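Local coordinates for protein myosin regulatory light chain, striated adductor muscle (Argopecten irradians, PDB 1WDC) that serves as the calcium-binding regulatory light chain of scallop muscle myosin, giving calcium-dependent control to the motor's binding and Mg-ATPase activity, at residues Glu55-Ala58 / Met59-Ala63; Leu67-Thr70 / Met71-Ile75; Ser85-Thr88 / Ile89-Phe93; Lys110-Leu113 / Glu114-Asp118; Glu124-Met127 / Thr128-Ala132. All blocks are in the same frame, centred on the assembly; numbering follows the deposited sequence.

Contact 1. Residues Glu55-Ala58 / Met59-Ala63; sequences ELTA and MLKEA
Peptide carbonyls are the flat groups that meet other atoms here: Lys61 N lies in the plane of the Thr57 carbonyl, whereas Met59 N stands 35° out of that of Glu55. Residues 55-63 cover the C-terminal part of helix 53-60, within the EF-hand pair, and run into the type I beta turn from Leu60 to Ala63. Met59 N donates to Glu55 O at 3.2 Å and Lys61 N to Thr57 O at the same length. Between them Leu60 N is shared weakly between two carbonyls, Leu56 O at 3.5 Å and Thr57 O at 3.1 Å. The side chain of Met59 has CG set between the backbone N and the carbonyl carbon (chi1 61°), which folds it back beside the preceding turn; CG comes 3.6 Å from Glu55 O, and SD passes the same oxygen. Farther out, Leu56 and Met59 both pack on Ile40 of helix 37-47, and Thr57 OG1 turns back to Asp53 O. Glu62 OE1 is hydrogen-bonded to an aromatic side chain of another protein chain, as is Met59 O, and so this helix end also faces a partner subunit. On the exposed flank Lys61 begins close to the helix before its chain leads off, with CB 3.2 Å from Ala58 O.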
loop_
_atom_site.group_PDB
_atom_site.type_symbol
_atom_site.label_atom_id
_atom_site.label_comp_id
_atom_site.label_asym_id
_atom_site.label_seq_id
_atom_site.Cartn_x
_atom_site.Cartn_y
_atom_site.Cartn_z
ATOM N N GLU B 55 -27.909 -27.170 -5.377
ATOM C CA GLU B 55 -27.621 -25.733 -5.250
ATOM C C GLU B 55 -28.851 -24.911 -4.947
ATOM O O GLU B 55 -28.746 -23.884 -4.302
ATOM C CB GLU B 55 -27.010 -25.180 -6.523
ATOM C CG GLU B 55 -25.791 -25.923 -7.026
ATOM C CD GLU B 55 -24.513 -25.587 -6.264
ATOM O OE1 GLU B 55 -24.306 -24.392 -5.938
ATOM O OE2 GLU B 55 -23.699 -26.517 -6.024
ATOM N N LEU B 56 -29.994 -25.314 -5.499
ATOM C CA LEU B 56 -31.284 -24.694 -5.181
ATOM C C LEU B 56 -31.644 -24.943 -3.716
ATOM O O LEU B 56 -32.245 -24.103 -3.041
ATOM C CB LEU B 56 -32.402 -25.288 -6.053
ATOM C CG LEU B 56 -32.329 -25.309 -7.590
ATOM C CD1 LEU B 56 -33.482 -26.138 -8.132
ATOM C CD2 LEU B 56 -32.375 -23.894 -8.157
ATOM N N THR B 57 -31.433 -26.181 -3.293
ATOM C CA THR B 57 -31.728 -26.590 -1.928
ATOM C C THR B 57 -31.010 -25.632 -1.038
ATOM O O THR B 57 -31.629 -24.917 -0.273
ATOM C CB THR B 57 -31.201 -28.010 -1.627
ATOM O OG1 THR B 57 -32.074 -28.976 -2.229
ATOM C CG2 THR B 57 -31.115 -28.244 -0.114
ATOM N N ALA B 58 -29.731 -25.474 -1.318
ATOM C CA ALA B 58 -28.851 -24.758 -0.434
ATOM C C ALA B 58 -29.085 -23.225 -0.348
ATOM O O ALA B 58 -28.983 -22.655 0.739
ATOM C CB ALA B 58 -27.413 -25.087 -0.793
ATOM N N MET B 59 -29.463 -22.561 -1.440
ATOM C CA MET B 59 -29.678 -21.117 -1.355
ATOM C C MET B 59 -30.965 -20.791 -0.608
ATOM O O MET B 59 -31.113 -19.696 -0.061
ATOM C CB MET B 59 -29.648 -20.456 -2.749
ATOM C CG MET B 59 -30.684 -20.916 -3.749
ATOM S SD MET B 59 -30.324 -20.500 -5.489
ATOM C CE MET B 59 -31.344 -19.112 -5.660
ATOM N N LEU B 60 -31.825 -21.800 -0.471
ATOM C CA LEU B 60 -33.042 -21.703 0.319
ATOM C C LEU B 60 -32.782 -21.888 1.805
ATOM O O LEU B 60 -33.352 -21.206 2.629
ATOM C CB LEU B 60 -34.040 -22.751 -0.150
ATOM C CG LEU B 60 -34.919 -22.262 -1.288
ATOM C CD1 LEU B 60 -35.963 -23.289 -1.603
ATOM C CD2 LEU B 60 -35.575 -20.961 -0.885
ATOM N N LYS B 61 -31.857 -22.778 2.116
ATOM C CA LYS B 61 -31.312 -22.953 3.447
ATOM C C LYS B 61 -30.689 -21.672 3.979
ATOM O O LYS B 61 -30.145 -21.655 5.071
ATOM C CB LYS B 61 -30.234 -24.029 3.400
ATOM C CG LYS B 61 -30.767 -25.434 3.383
ATOM C CD LYS B 61 -29.895 -26.322 4.269
ATOM C CE LYS B 61 -28.945 -25.510 5.158
ATOM N NZ LYS B 61 -27.535 -26.049 5.102
ATOM N N GLU B 62 -30.613 -20.644 3.147
ATOM C CA GLU B 62 -30.056 -19.380 3.586
ATOM C C GLU B 62 -31.085 -18.499 4.291
ATOM O O GLU B 62 -30.738 -17.804 5.241
ATOM C CB GLU B 62 -29.393 -18.662 2.404
ATOM C CG GLU B 62 -28.009 -19.225 2.078
ATOM C CD GLU B 62 -27.350 -18.552 0.882
ATOM O OE1 GLU B 62 -27.578 -17.349 0.683
ATOM O OE2 GLU B 62 -26.592 -19.222 0.140
ATOM N N ALA B 63 -32.363 -18.644 3.934
ATOM C CA ALA B 63 -33.469 -18.032 4.694
ATOM C C ALA B 63 -33.884 -18.847 5.950
ATOM O O ALA B 63 -34.362 -19.979 5.822
ATOM C CB ALA B 63 -34.665 -17.826 3.781
#

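Contact 2. Residues Leu67-Thr70 / Met71-Ile75; sequences LNFT and MFLSI
Hydrogen bonds at the start of helix 69-79 centre on Asn68, the N-cap. Its OD1 accepts from Met71 N at 3.1 Å, the donor tilted 25° from the amide carbonyl plane; CG lies between the backbone N and the carbonyl carbon (chi1 65°), which brings OD1 round to the first turn. Asn68 O takes Phe72 N, and Phe69 O takes Leu73 N at 2.7 Å. Among apolar contacts, Leu67 CD1 presses tightly on Met71 CG at 3.5 Å, the two side chains crossing at about a right angle. The aromatic pair meets rim to rim, with planes at 40°: Phe72 CD2 reaches the edge of the Phe69 ring, 3.6 Å from CE1. Leu73 CD2 approaches that ring obliquely, 3.4 Å from Phe69 CZ. Leu67 is joined by backbone hydrogen bonds to Val35 of the magnesium-binding loop, as in paired EF-hand loops, while Phe69, Phe72 and Leu73 pack against helix 14-27.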
loop_
_atom_site.group_PDB
_atom_site.type_symbol
_atom_site.label_atom_id
_atom_site.label_comp_id
_atom_site.label_asym_id
_atom_site.label_seq_id
_atom_site.Cartn_x
_atom_site.Cartn_y
_atom_site.Cartn_z
ATOM N N LEU B 67 -39.705 -17.506 3.022
ATOM C CA LEU B 67 -39.041 -16.548 2.145
ATOM C C LEU B 67 -39.993 -15.575 1.479
ATOM O O LEU B 67 -40.191 -15.609 0.271
ATOM C CB LEU B 67 -38.211 -17.293 1.099
ATOM C CG LEU B 67 -37.028 -16.632 0.370
ATOM C CD1 LEU B 67 -36.428 -15.521 1.171
ATOM C CD2 LEU B 67 -35.987 -17.720 0.085
ATOM N N ASN B 68 -40.574 -14.695 2.289
ATOM C CA ASN B 68 -41.286 -13.531 1.775
ATOM C C ASN B 68 -40.301 -12.388 1.467
ATOM O O ASN B 68 -39.098 -12.546 1.608
ATOM C CB ASN B 68 -42.397 -13.094 2.770
ATOM C CG ASN B 68 -41.861 -12.597 4.127
ATOM O OD1 ASN B 68 -40.643 -12.551 4.372
ATOM N ND2 ASN B 68 -42.782 -12.193 5.003
ATOM N N PHE B 69 -40.799 -11.272 0.961
ATOM C CA PHE B 69 -39.907 -10.174 0.620
ATOM C C PHE B 69 -39.040 -9.687 1.792
ATOM O O PHE B 69 -37.859 -9.410 1.622
ATOM C CB PHE B 69 -40.693 -9.009 0.044
ATOM C CG PHE B 69 -39.824 -7.914 -0.480
ATOM C CD1 PHE B 69 -38.674 -8.216 -1.191
ATOM C CD2 PHE B 69 -40.087 -6.590 -0.156
ATOM C CE1 PHE B 69 -37.790 -7.229 -1.564
ATOM C CE2 PHE B 69 -39.203 -5.591 -0.527
ATOM C CZ PHE B 69 -38.048 -5.915 -1.232
ATOM N N THR B 70 -39.610 -9.651 2.988
ATOM C CA THR B 70 -38.916 -9.105 4.142
ATOM C C THR B 70 -37.674 -9.931 4.459
ATOM O O THR B 70 -36.600 -9.395 4.772
ATOM C CB THR B 70 -39.870 -9.068 5.358
ATOM O OG1 THR B 70 -40.746 -7.957 5.219
ATOM C CG2 THR B 70 -39.148 -8.891 6.619
ATOM N N MET B 71 -37.808 -11.242 4.330
ATOM C CA MET B 71 -36.699 -12.142 4.566
ATOM C C MET B 71 -35.723 -12.085 3.350
ATOM O O MET B 71 -34.498 -12.244 3.522
ATOM C CB MET B 71 -37.276 -13.537 4.803
ATOM C CG MET B 71 -36.360 -14.682 4.536
ATOM S SD MET B 71 -35.306 -14.918 5.903
ATOM C CE MET B 71 -36.204 -14.008 7.165
ATOM N N PHE B 72 -36.260 -11.711 2.178
ATOM C CA PHE B 72 -35.503 -11.609 0.914
ATOM C C PHE B 72 -34.550 -10.414 0.967
ATOM O O PHE B 72 -33.401 -10.491 0.562
ATOM C CB PHE B 72 -36.474 -11.419 -0.270
ATOM C CG PHE B 72 -35.790 -11.281 -1.634
ATOM C CD1 PHE B 72 -35.413 -12.411 -2.365
ATOM C CD2 PHE B 72 -35.635 -10.040 -2.234
ATOM C CE1 PHE B 72 -34.902 -12.293 -3.672
ATOM C CE2 PHE B 72 -35.132 -9.914 -3.532
ATOM C CZ PHE B 72 -34.765 -11.041 -4.254
ATOM N N LEU B 73 -35.160 -9.264 1.157
ATOM C CA LEU B 73 -34.457 -8.034 1.410
ATOM C C LEU B 73 -33.315 -8.257 2.378
ATOM O O LEU B 73 -32.179 -7.857 2.110
ATOM C CB LEU B 73 -35.446 -7.049 1.995
ATOM C CG LEU B 73 -35.246 -5.563 1.753
ATOM C CD1 LEU B 73 -34.464 -5.265 0.464
ATOM C CD2 LEU B 73 -36.637 -4.974 1.728
ATOM N N SER B 74 -33.618 -8.966 3.462
ATOM C CA SER B 74 -32.689 -9.144 4.570
ATOM C C SER B 74 -31.462 -10.000 4.262
ATOM O O SER B 74 -30.391 -9.713 4.788
ATOM C CB SER B 74 -33.415 -9.706 5.791
ATOM O OG SER B 74 -32.589 -10.662 6.454
ATOM N N ILE B 75 -31.608 -11.070 3.476
ATOM C CA ILE B 75 -30.443 -11.892 3.106
ATOM C C ILE B 75 -29.480 -11.151 2.141
ATOM O O ILE B 75 -28.283 -11.471 2.068
ATOM C CB ILE B 75 -30.853 -13.297 2.472
ATOM C CG1 ILE B 75 -31.274 -13.139 1.006
ATOM C CG2 ILE B 75 -31.984 -13.952 3.282
ATOM C CD1 ILE B 75 -31.358 -14.443 0.247
#

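Contact 3. Residues Ser85-Thr88 / Ile89-Phe93; sequences SEET and IRNAF
Arg90 folds back along the first turn of helix 86-94. Its CB rests 3.3 Å from Glu86 O, the carbonyl that also accepts Arg90 N. With CG opposite the backbone N (chi1 -155°) the chain leaves toward the helix start, and a bend at chi3 (-36°) swings the guanidinium over the backbone, where Glu86 O lies above one face, offset toward the rim. NE donates to a water at 2.9 Å that sits in the guanidinium plane; this water in turn gives a hydrogen to Glu86 OE2 at 2.7 Å. At the tip, NH1 and NH2 pass Glu87 CA, and NH2 stays 4.5 Å from Glu86 OE2, beyond a salt bridge, so the water rather than a direct ion pair joins the two charges. The other carboxylate oxygen, Glu86 OE1, bonds to Ser151. Beside this, Glu87 and Asn91 run side by side, carboxylate and amide planes 21° apart, with Glu87 CG 3.8 Å from Asn91 OD1. Ser85 is the N-cap, its OG accepting a weak bond from Thr88 N, while its carbonyl takes Ile89 N and Ile89 CG1 packs 3.2 Å from the same oxygen. Thr88, Ile89, Ala92 and Phe93 also pack on another protein chain. Within the second EF-hand range, this helix lies against helix 141-149: Glu86 touches Thr145 and Ala146, Ile89 touches Lys149, and Phe93 meets the ring of Tyr141.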
loop_
_atom_site.group_PDB
_atom_site.type_symbol
_atom_site.label_atom_id
_atom_site.label_comp_id
_atom_site.label_asym_id
_atom_site.label_seq_id
_atom_site.Cartn_x
_atom_site.Cartn_y
_atom_site.Cartn_z
ATOM N N SER B 85 -17.802 2.404 0.946
ATOM C CA SER B 85 -18.442 3.222 -0.066
ATOM C C SER B 85 -17.583 3.390 -1.318
ATOM O O SER B 85 -16.393 3.121 -1.291
ATOM C CB SER B 85 -18.741 4.586 0.497
ATOM O OG SER B 85 -17.540 5.178 0.929
ATOM N N GLU B 86 -18.179 3.924 -2.384
ATOM C CA GLU B 86 -17.497 4.045 -3.663
ATOM C C GLU B 86 -16.422 5.105 -3.585
ATOM O O GLU B 86 -15.331 4.963 -4.159
ATOM C CB GLU B 86 -18.477 4.419 -4.759
ATOM C CG GLU B 86 -18.003 4.006 -6.142
ATOM C CD GLU B 86 -18.940 4.439 -7.266
ATOM O OE1 GLU B 86 -20.136 4.669 -6.990
ATOM O OE2 GLU B 86 -18.505 4.467 -8.440
ATOM N N GLU B 87 -16.709 6.132 -2.803
ATOM C CA GLU B 87 -15.757 7.205 -2.594
ATOM C C GLU B 87 -14.513 6.723 -1.846
ATOM O O GLU B 87 -13.390 7.015 -2.255
ATOM C CB GLU B 87 -16.422 8.341 -1.827
ATOM C CG GLU B 87 -15.498 9.519 -1.563
ATOM C CD GLU B 87 -16.129 10.542 -0.641
ATOM O OE1 GLU B 87 -16.458 10.187 0.522
ATOM O OE2 GLU B 87 -16.318 11.693 -1.099
ATOM N N THR B 88 -14.727 5.910 -0.812
ATOM C CA THR B 88 -13.631 5.311 -0.059
ATOM C C THR B 88 -12.726 4.450 -0.941
ATOM O O THR B 88 -11.508 4.510 -0.822
ATOM C CB THR B 88 -14.146 4.433 1.098
ATOM O OG1 THR B 88 -14.845 5.248 2.034
ATOM C CG2 THR B 88 -12.985 3.760 1.825
ATOM N N ILE B 89 -13.339 3.633 -1.788
ATOM C CA ILE B 89 -12.611 2.743 -2.693
ATOM C C ILE B 89 -11.897 3.515 -3.807
ATOM O O ILE B 89 -10.734 3.268 -4.080
ATOM C CB ILE B 89 -13.548 1.668 -3.338
ATOM C CG1 ILE B 89 -14.317 0.882 -2.254
ATOM C CG2 ILE B 89 -12.708 0.687 -4.202
ATOM C CD1 ILE B 89 -15.456 -0.002 -2.795
ATOM N N ARG B 90 -12.567 4.490 -4.394
ATOM C CA ARG B 90 -11.903 5.350 -5.369
ATOM C C ARG B 90 -10.704 6.158 -4.815
ATOM O O ARG B 90 -9.643 6.215 -5.450
ATOM C CB ARG B 90 -12.915 6.282 -6.003
ATOM C CG ARG B 90 -12.476 6.750 -7.362
ATOM C CD ARG B 90 -13.410 7.807 -7.885
ATOM N NE ARG B 90 -14.798 7.570 -7.502
ATOM C CZ ARG B 90 -15.477 8.381 -6.701
ATOM N NH1 ARG B 90 -14.845 9.339 -6.030
ATOM N NH2 ARG B 90 -16.769 8.191 -6.516
ATOM N N ASN B 91 -10.829 6.659 -3.586
ATOM C CA ASN B 91 -9.729 7.349 -2.935
ATOM C C ASN B 91 -8.581 6.480 -2.565
ATOM O O ASN B 91 -7.474 6.986 -2.439
ATOM C CB ASN B 91 -10.194 8.077 -1.686
ATOM C CG ASN B 91 -11.016 9.291 -2.001
ATOM O OD1 ASN B 91 -11.734 9.811 -1.149
ATOM N ND2 ASN B 91 -10.952 9.739 -3.239
ATOM N N ALA B 92 -8.832 5.204 -2.269
ATOM C CA ALA B 92 -7.751 4.279 -1.941
ATOM C C ALA B 92 -6.865 4.067 -3.152
ATOM O O ALA B 92 -5.657 4.014 -3.020
ATOM C CB ALA B 92 -8.301 2.929 -1.451
ATOM N N PHE B 93 -7.479 3.897 -4.324
ATOM C CA PHE B 93 -6.782 3.732 -5.622
ATOM C C PHE B 93 -5.967 5.012 -5.970
ATOM O O PHE B 93 -4.839 4.946 -6.503
ATOM C CB PHE B 93 -7.822 3.478 -6.751
ATOM C CG PHE B 93 -8.235 2.007 -6.946
ATOM C CD1 PHE B 93 -7.320 1.044 -7.380
ATOM C CD2 PHE B 93 -9.573 1.622 -6.832
ATOM C CE1 PHE B 93 -7.722 -0.265 -7.710
ATOM C CE2 PHE B 93 -9.979 0.295 -7.164
ATOM C CZ PHE B 93 -9.048 -0.634 -7.601
HETATM O O HOH W 1 -16.112 5.453 -9.021
#

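Contact 4. Residues Lys110-Leu113 / Glu114-Asp118; sequences KDLL and ENMGD
Met116 folds back against Leu112 and Asp111, and this is the close side of the contact. Its CB sits 3.1 Å from Leu112 O, SD comes 4.1 Å from Leu112 CD2, and a bend at chi3 (-86°) carries CE to 3.3 Å from Asp111 O. The carboxylate of Asp111 reaches the same methyl from another side, with OD2 3.7 Å away. Exchanging Asp111 for an alanine removes this carboxylate contact and would probably leave the Met116 methyl freer to swing. Here helix 106-115, in the second EF-hand range, runs out: Glu114 N and Asn115 N still bond regularly to Lys110 O and Asp111 O, but the bond from Met116 N to Leu112 O is weak, Met116 leaves helical geometry, and Gly117 turns the chain with positive phi. Two other protein chains lie alongside this exit; both pack on Leu112 and Met116, and a basic side chain of one of them forms a salt bridge with Asp118 OD2. The looser side is the outer end of Glu114, beside the exposed Asn115: Glu114 CB is held 3.1 Å from Lys110 O and the side chain leans on Met125 of helix 122-131, but OE1 stays 4.0 Å from that carbonyl.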
loop_
_atom_site.group_PDB
_atom_site.type_symbol
_atom_site.label_atom_id
_atom_site.label_comp_id
_atom_site.label_asym_id
_atom_site.label_seq_id
_atom_site.Cartn_x
_atom_site.Cartn_y
_atom_site.Cartn_z
ATOM N N LYS B 110 -1.349 -4.679 -10.993
ATOM C CA LYS B 110 -1.153 -6.128 -10.816
ATOM C C LYS B 110 -0.090 -6.402 -9.767
ATOM O O LYS B 110 -0.207 -7.328 -8.960
ATOM C CB LYS B 110 -0.732 -6.807 -12.130
ATOM C CG LYS B 110 -1.772 -6.676 -13.192
ATOM C CD LYS B 110 -1.667 -7.737 -14.242
ATOM C CE LYS B 110 -3.039 -7.914 -14.896
ATOM N NZ LYS B 110 -2.986 -8.669 -16.197
ATOM N N ASP B 111 0.965 -5.595 -9.810
ATOM C CA ASP B 111 2.121 -5.793 -8.943
ATOM C C ASP B 111 1.770 -5.494 -7.492
ATOM O O ASP B 111 2.126 -6.242 -6.590
ATOM C CB ASP B 111 3.229 -4.879 -9.429
ATOM C CG ASP B 111 4.474 -4.955 -8.583
ATOM O OD1 ASP B 111 4.956 -6.084 -8.352
ATOM O OD2 ASP B 111 5.003 -3.859 -8.229
ATOM N N LEU B 112 0.969 -4.452 -7.300
ATOM C CA LEU B 112 0.466 -4.072 -5.984
ATOM C C LEU B 112 -0.355 -5.191 -5.370
ATOM O O LEU B 112 -0.032 -5.632 -4.286
ATOM C CB LEU B 112 -0.396 -2.812 -6.095
ATOM C CG LEU B 112 0.354 -1.500 -6.252
ATOM C CD1 LEU B 112 -0.630 -0.419 -6.632
ATOM C CD2 LEU B 112 1.030 -1.175 -4.933
ATOM N N LEU B 113 -1.294 -5.738 -6.154
ATOM C CA LEU B 113 -2.288 -6.735 -5.717
ATOM C C LEU B 113 -1.725 -8.108 -5.476
ATOM O O LEU B 113 -2.020 -8.754 -4.464
ATOM C CB LEU B 113 -3.419 -6.890 -6.744
ATOM C CG LEU B 113 -4.444 -5.769 -6.991
ATOM C CD1 LEU B 113 -5.379 -6.235 -8.109
ATOM C CD2 LEU B 113 -5.237 -5.452 -5.703
ATOM N N GLU B 114 -0.805 -8.487 -6.339
ATOM C CA GLU B 114 -0.297 -9.827 -6.344
ATOM C C GLU B 114 0.897 -10.049 -5.424
ATOM O O GLU B 114 1.123 -11.153 -4.917
ATOM C CB GLU B 114 0.036 -10.162 -7.774
ATOM C CG GLU B 114 0.850 -11.378 -7.935
ATOM C CD GLU B 114 0.909 -11.793 -9.366
ATOM O OE1 GLU B 114 0.962 -10.909 -10.270
ATOM O OE2 GLU B 114 0.828 -13.012 -9.586
ATOM N N ASN B 115 1.673 -8.997 -5.217
ATOM C CA ASN B 115 3.009 -9.137 -4.690
ATOM C C ASN B 115 3.116 -8.498 -3.353
ATOM O O ASN B 115 4.112 -8.641 -2.672
ATOM C CB ASN B 115 4.003 -8.471 -5.617
ATOM C CG ASN B 115 4.267 -9.277 -6.859
ATOM O OD1 ASN B 115 4.290 -8.737 -7.964
ATOM N ND2 ASN B 115 4.508 -10.573 -6.689
ATOM N N MET B 116 2.097 -7.748 -2.992
ATOM C CA MET B 116 2.190 -6.932 -1.818
ATOM C C MET B 116 0.940 -7.109 -0.997
ATOM O O MET B 116 -0.112 -7.474 -1.549
ATOM C CB MET B 116 2.313 -5.460 -2.226
ATOM C CG MET B 116 3.690 -4.902 -2.115
ATOM S SD MET B 116 3.832 -3.657 -3.337
ATOM C CE MET B 116 4.305 -4.691 -4.694
ATOM N N GLY B 117 1.013 -6.629 0.245
ATOM C CA GLY B 117 -0.144 -6.621 1.113
ATOM C C GLY B 117 -0.575 -8.026 1.450
ATOM O O GLY B 117 0.261 -8.908 1.631
ATOM N N ASP B 118 -1.883 -8.253 1.478
ATOM C CA ASP B 118 -2.398 -9.616 1.549
ATOM C C ASP B 118 -2.526 -10.174 0.130
ATOM O O ASP B 118 -3.584 -10.066 -0.477
ATOM C CB ASP B 118 -3.745 -9.616 2.265
ATOM C CG ASP B 118 -3.608 -9.355 3.751
ATOM O OD1 ASP B 118 -3.047 -10.217 4.439
ATOM O OD2 ASP B 118 -4.021 -8.290 4.228
#

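Contact 5. Residues Glu124-Met127 / Thr128-Ala132; sequences EMRM and TFKEA
A threonine hydroxyl bonded back to the carbonyl one helical turn earlier, next to a Met-aromatic contact, marks the middle of helix 122-131. Thr128 OG1 donates to Glu124 O at 2.7 Å, and Thr128 N gives a second bond to it at 3.0 Å; the two donors come from opposite faces of the carbonyl plane, so one oxygen is gripped twice. OG1 stands beside the backbone N, opposite the carbonyl carbon (chi1 -64°), which turns the hydroxyl back toward the preceding turn and Glu124 O. A valine in place of Thr128 has no hydroxyl to give, and Glu124 O would probably be left with the single backbone bond from Thr128 N, less firmly held. Met125 and Phe129 lie side by side and point the same way: SD of Met125 is 5.4 Å from the centroid of the Phe129 ring and 86° off its normal, at the edge. Over one face of that ring stands Thr128 CG2, offset toward the rim. On the exposed flank Arg126 and Lys130 run side by side, Arg126 NH2 3.4 Å from Lys130 CD and 3.8 Å from Lys130 NZ; such like charges would tend to repel. Glu124 OE2 forms a salt bridge with a basic side chain of another protein chain. Phe129 packs against Ile106, Ile109 and Leu113 of helix 106-115 and makes a cation-pi contact with Lys110, while Thr128 touches Phe144 of helix 141-149.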
loop_
_atom_site.group_PDB
_atom_site.type_symbol
_atom_site.label_atom_id
_atom_site.label_comp_id
_atom_site.label_asym_id
_atom_site.label_seq_id
_atom_site.Cartn_x
_atom_site.Cartn_y
_atom_site.Cartn_z
ATOM N N GLU B 124 -7.607 -15.394 -7.873
ATOM C CA GLU B 124 -8.168 -14.059 -7.609
ATOM C C GLU B 124 -7.651 -13.047 -8.628
ATOM O O GLU B 124 -8.376 -12.131 -9.012
ATOM C CB GLU B 124 -7.784 -13.571 -6.236
ATOM C CG GLU B 124 -8.309 -14.380 -5.138
ATOM C CD GLU B 124 -7.539 -14.158 -3.885
ATOM O OE1 GLU B 124 -6.310 -14.218 -3.916
ATOM O OE2 GLU B 124 -8.152 -14.025 -2.825
ATOM N N MET B 125 -6.417 -13.256 -9.107
ATOM C CA MET B 125 -5.800 -12.347 -10.096
ATOM C C MET B 125 -6.470 -12.536 -11.460
ATOM O O MET B 125 -6.959 -11.586 -12.100
ATOM C CB MET B 125 -4.273 -12.618 -10.222
ATOM C CG MET B 125 -3.374 -11.986 -9.138
ATOM S SD MET B 125 -3.538 -10.195 -8.926
ATOM C CE MET B 125 -3.253 -9.694 -10.498
ATOM N N ARG B 126 -6.567 -13.801 -11.839
ATOM C CA ARG B 126 -7.261 -14.191 -13.039
ATOM C C ARG B 126 -8.690 -13.567 -13.083
ATOM O O ARG B 126 -9.092 -12.944 -14.099
ATOM C CB ARG B 126 -7.317 -15.715 -13.052
ATOM C CG ARG B 126 -7.226 -16.363 -14.417
ATOM C CD ARG B 126 -8.021 -17.665 -14.439
ATOM N NE ARG B 126 -9.296 -17.442 -15.110
ATOM C CZ ARG B 126 -10.472 -17.918 -14.717
ATOM N NH1 ARG B 126 -10.560 -18.976 -13.913
ATOM N NH2 ARG B 126 -11.561 -17.410 -15.269
ATOM N N MET B 127 -9.398 -13.646 -11.944
ATOM C CA MET B 127 -10.813 -13.261 -11.850
ATOM C C MET B 127 -11.037 -11.764 -11.801
ATOM O O MET B 127 -12.047 -11.273 -12.280
ATOM C CB MET B 127 -11.480 -13.895 -10.621
ATOM C CG MET B 127 -11.833 -15.385 -10.748
ATOM S SD MET B 127 -12.290 -15.937 -12.458
ATOM C CE MET B 127 -13.771 -14.897 -12.847
ATOM N N THR B 128 -10.130 -11.048 -11.153
ATOM C CA THR B 128 -10.250 -9.608 -11.039
ATOM C C THR B 128 -10.111 -8.965 -12.388
ATOM O O THR B 128 -10.884 -8.081 -12.752
ATOM C CB THR B 128 -9.162 -9.088 -10.159
ATOM O OG1 THR B 128 -9.355 -9.617 -8.856
ATOM C CG2 THR B 128 -9.191 -7.603 -10.097
ATOM N N PHE B 129 -9.100 -9.410 -13.124
ATOM C CA PHE B 129 -8.735 -8.737 -14.362
ATOM C C PHE B 129 -9.433 -9.320 -15.611
ATOM O O PHE B 129 -9.434 -8.693 -16.669
ATOM C CB PHE B 129 -7.200 -8.726 -14.544
ATOM C CG PHE B 129 -6.469 -7.820 -13.576
ATOM C CD1 PHE B 129 -6.525 -6.446 -13.707
ATOM C CD2 PHE B 129 -5.850 -8.338 -12.451
ATOM C CE1 PHE B 129 -5.991 -5.616 -12.704
ATOM C CE2 PHE B 129 -5.330 -7.499 -11.465
ATOM C CZ PHE B 129 -5.410 -6.162 -11.596
ATOM N N LYS B 130 -10.093 -10.469 -15.462
ATOM C CA LYS B 130 -11.075 -10.941 -16.449
ATOM C C LYS B 130 -12.141 -9.862 -16.732
ATOM O O LYS B 130 -12.595 -9.687 -17.873
ATOM C CB LYS B 130 -11.747 -12.230 -15.927
ATOM C CG LYS B 130 -12.517 -13.062 -16.965
ATOM C CD LYS B 130 -12.757 -14.497 -16.480
ATOM C CE LYS B 130 -13.318 -15.382 -17.598
ATOM N NZ LYS B 130 -14.589 -16.091 -17.207
ATOM N N GLU B 131 -12.437 -9.058 -15.712
ATOM C CA GLU B 131 -13.547 -8.126 -15.782
ATOM C C GLU B 131 -13.152 -6.652 -15.992
ATOM O O GLU B 131 -13.934 -5.871 -16.549
ATOM C CB GLU B 131 -14.393 -8.288 -14.523
ATOM C CG GLU B 131 -15.871 -8.581 -14.804
ATOM C CD GLU B 131 -16.091 -9.728 -15.801
ATOM O OE1 GLU B 131 -15.457 -10.801 -15.649
ATOM O OE2 GLU B 131 -16.927 -9.562 -16.722
ATOM N N ALA B 132 -11.864 -6.373 -15.778
ATOM C CA ALA B 132 -11.335 -5.019 -15.577
ATOM C C ALA B 132 -11.305 -4.136 -16.843
ATOM O O ALA B 132 -10.925 -4.592 -17.934
ATOM C CB ALA B 132 -9.940 -5.109 -14.973
#

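In the fold
The five contacts come in series along the chain, each on a separate helix, and fall into two groups. Contacts 1 and 2, on helices 53-60 and 69-79, have centres 13 Å apart and touch where Leu60 CD2 meets Leu67 CD2 at 3.4 Å, near the magnesium site. Contacts 4 and 5, on helices 106-115 and 122-131, are likewise 13 Å apart between centres, and join through Leu113 CD1 and Phe129 CZ at 3.5 Å. Contact 3 belongs with this second group, about 6 Å from contact 4 between nearest atoms. Contacts 2 and 4 lie 38 Å apart between centres, consistent with two lobes; all five contacts also reach other chains of the regulatory domain.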